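Local coordinates for protein D-alanyl-D-alanine carboxypeptidase (Mycobacterium tuberculosis H37Rv, PDB 4RYE) that is a serine-type D,D-carboxypeptidase that probably trims the D-Ala-D-Ala end of peptidoglycan stem pentapeptides in mycobacterial cell wall biogenesis, at residues E177-F182 and E188-N193. Numbering follows the deposited sequence.
Sequences EPSAMF and EQLIVN
The two arms of a beta hairpin, strands 179-184 and 187-192, pair here by backbone bonds through Ala180 with Ile191 and Phe182 with Gln189. In both hydrogen-bonded pairs each residue gives its N-H and takes one back: Ile191 N reaches Ala180 O at 2.8 Å, and Gln189 N reaches Phe182 O at 2.7 Å. Between them lies the non-hydrogen-bonded pair Met181 and Leu190, where Ala180 O also receives a CA-H...O contact from Leu190.

Beyond the last strand pair, Ser179 with Val192, a side chain joins the backbone bonds. Asn193 turns its CG away from its own N-H (chi1 -164°) and carries its amide across to Glu177, and ND2 gives Glu177 O a hydrogen bond of 2.9 Å, the carbonyl oxygen lying in the plane of the amide. Asn193 N is hydrogen-bonded to Pro178 O. The same amide also bonds Thr175 O through ND2 and Asp195 N through OD1, so three bonds fix its rotation. The Asn193 side chain is about 9 Å from that of Ser102, assigned to the active site by similarity in this S11 peptidase.

The hairpin has a buried and an open face. Ala180, Phe182 and Ile191 look inward, where Ile191 CG2 lies 4.2 Å from Phe182 CB; helix 91-100 meets Ala180, and Val81 meets both Phe182 and Ile191. On the other face selenomethionine Met181 bends at chi2 and chi3 (-53° and -51°), folding its end across the partner strand. Its SE rests 3.9 Å from Leu190 CB, while CE comes to 3.4 Å from CG of Glu188, whose extended chain crosses it nearly at a right angle. Farther along this face, Leu190 CD2 touches Ser179 CB at 3.6 Å.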
# COMPACT_ATOMS: atom_id res chain seq x y z
N GLU A 177 -1.67 -8.28 -10.54
CA GLU A 177 -1.92 -8.12 -11.98
C GLU A 177 -0.86 -7.25 -12.64
O GLU A 177 -0.54 -6.17 -12.13
CB GLU A 177 -3.26 -7.41 -12.25
CG GLU A 177 -4.54 -8.11 -11.85
CD GLU A 177 -5.72 -7.14 -11.91
OE1 GLU A 177 -5.48 -5.93 -12.10
OE2 GLU A 177 -6.89 -7.57 -11.76
N PRO A 178 -0.33 -7.69 -13.80
CA PRO A 178 0.61 -6.82 -14.50
C PRO A 178 -0.09 -5.64 -15.16
O PRO A 178 0.53 -4.61 -15.40
CB PRO A 178 1.23 -7.75 -15.55
CG PRO A 178 0.21 -8.82 -15.78
CD PRO A 178 -0.46 -9.01 -14.44
N SER A 179 -1.38 -5.79 -15.45
CA SER A 179 -2.11 -4.77 -16.20
C SER A 179 -3.61 -4.92 -16.01
O SER A 179 -4.09 -5.93 -15.50
CB SER A 179 -1.77 -4.87 -17.69
OG SER A 179 -2.17 -6.13 -18.20
N ALA A 180 -4.34 -3.89 -16.43
CA ALA A 180 -5.80 -3.94 -16.38
C ALA A 180 -6.35 -3.02 -17.45
O ALA A 180 -5.66 -2.11 -17.91
CB ALA A 180 -6.31 -3.53 -15.01
N MSE A 181 -7.60 -3.26 -17.83
CA MSE A 181 -8.28 -2.40 -18.79
C MSE A 181 -9.08 -1.34 -18.03
O MSE A 181 -9.79 -1.66 -17.07
CB MSE A 181 -9.22 -3.21 -19.68
CG MSE A 181 -8.55 -4.20 -20.62
SE MSE A 181 -7.14 -3.46 -21.76
CE MSE A 181 -8.02 -1.95 -22.52
N PHE A 182 -8.97 -0.09 -18.46
CA PHE A 182 -9.72 0.99 -17.83
C PHE A 182 -10.47 1.77 -18.90
O PHE A 182 -9.95 1.98 -20.00
CB PHE A 182 -8.77 1.90 -17.04
CG PHE A 182 -9.47 2.85 -16.12
CD1 PHE A 182 -9.84 2.45 -14.84
CD2 PHE A 182 -9.75 4.15 -16.52
CE1 PHE A 182 -10.49 3.33 -13.98
CE2 PHE A 182 -10.40 5.04 -15.68
CZ PHE A 182 -10.77 4.63 -14.40
N GLU A 188 -11.48 1.48 -24.25
CA GLU A 188 -10.73 1.08 -23.06
C GLU A 188 -9.21 1.19 -23.28
O GLU A 188 -8.70 0.86 -24.36
CB GLU A 188 -11.11 -0.34 -22.62
CG GLU A 188 -11.16 -1.37 -23.75
CD GLU A 188 -11.43 -2.77 -23.25
OE1 GLU A 188 -11.84 -2.91 -22.07
OE2 GLU A 188 -11.22 -3.74 -24.02
N GLN A 189 -8.52 1.67 -22.25
CA GLN A 189 -7.07 1.87 -22.30
C GLN A 189 -6.42 0.89 -21.33
O GLN A 189 -6.90 0.72 -20.21
CB GLN A 189 -6.71 3.32 -21.91
CG GLN A 189 -7.29 3.79 -20.55
CD GLN A 189 -6.80 5.18 -20.10
OE1 GLN A 189 -6.99 6.18 -20.80
NE2 GLN A 189 -6.18 5.23 -18.91
N LEU A 190 -5.35 0.24 -21.77
CA LEU A 190 -4.62 -0.65 -20.87
C LEU A 190 -3.77 0.18 -19.90
O LEU A 190 -2.99 1.03 -20.32
CB LEU A 190 -3.74 -1.60 -21.70
CG LEU A 190 -3.14 -2.82 -20.98
CD1 LEU A 190 -3.08 -4.00 -21.94
CD2 LEU A 190 -1.75 -2.51 -20.46
N ILE A 191 -3.94 -0.06 -18.60
CA ILE A 191 -3.06 0.55 -17.61
C ILE A 191 -2.14 -0.51 -17.01
O ILE A 191 -2.53 -1.67 -16.87
CB ILE A 191 -3.86 1.24 -16.48
CG1 ILE A 191 -4.78 0.24 -15.77
CG2 ILE A 191 -4.65 2.42 -17.04
CD1 ILE A 191 -5.41 0.77 -14.49
N VAL A 192 -0.91 -0.12 -16.68
CA VAL A 192 0.08 -1.07 -16.18
C VAL A 192 0.36 -0.85 -14.70
O VAL A 192 0.26 0.27 -14.18
CB VAL A 192 1.40 -1.02 -16.99
CG1 VAL A 192 1.14 -1.27 -18.46
CG2 VAL A 192 2.10 0.33 -16.80
N ASN A 193 0.69 -1.95 -14.02
CA ASN A 193 1.00 -1.91 -12.61
C ASN A 193 2.35 -1.22 -12.40
O ASN A 193 3.36 -1.64 -12.96
CB ASN A 193 1.08 -3.35 -12.07
CG ASN A 193 1.02 -3.41 -10.56
OD1 ASN A 193 1.52 -2.53 -9.86
ND2 ASN A 193 0.40 -4.47 -10.04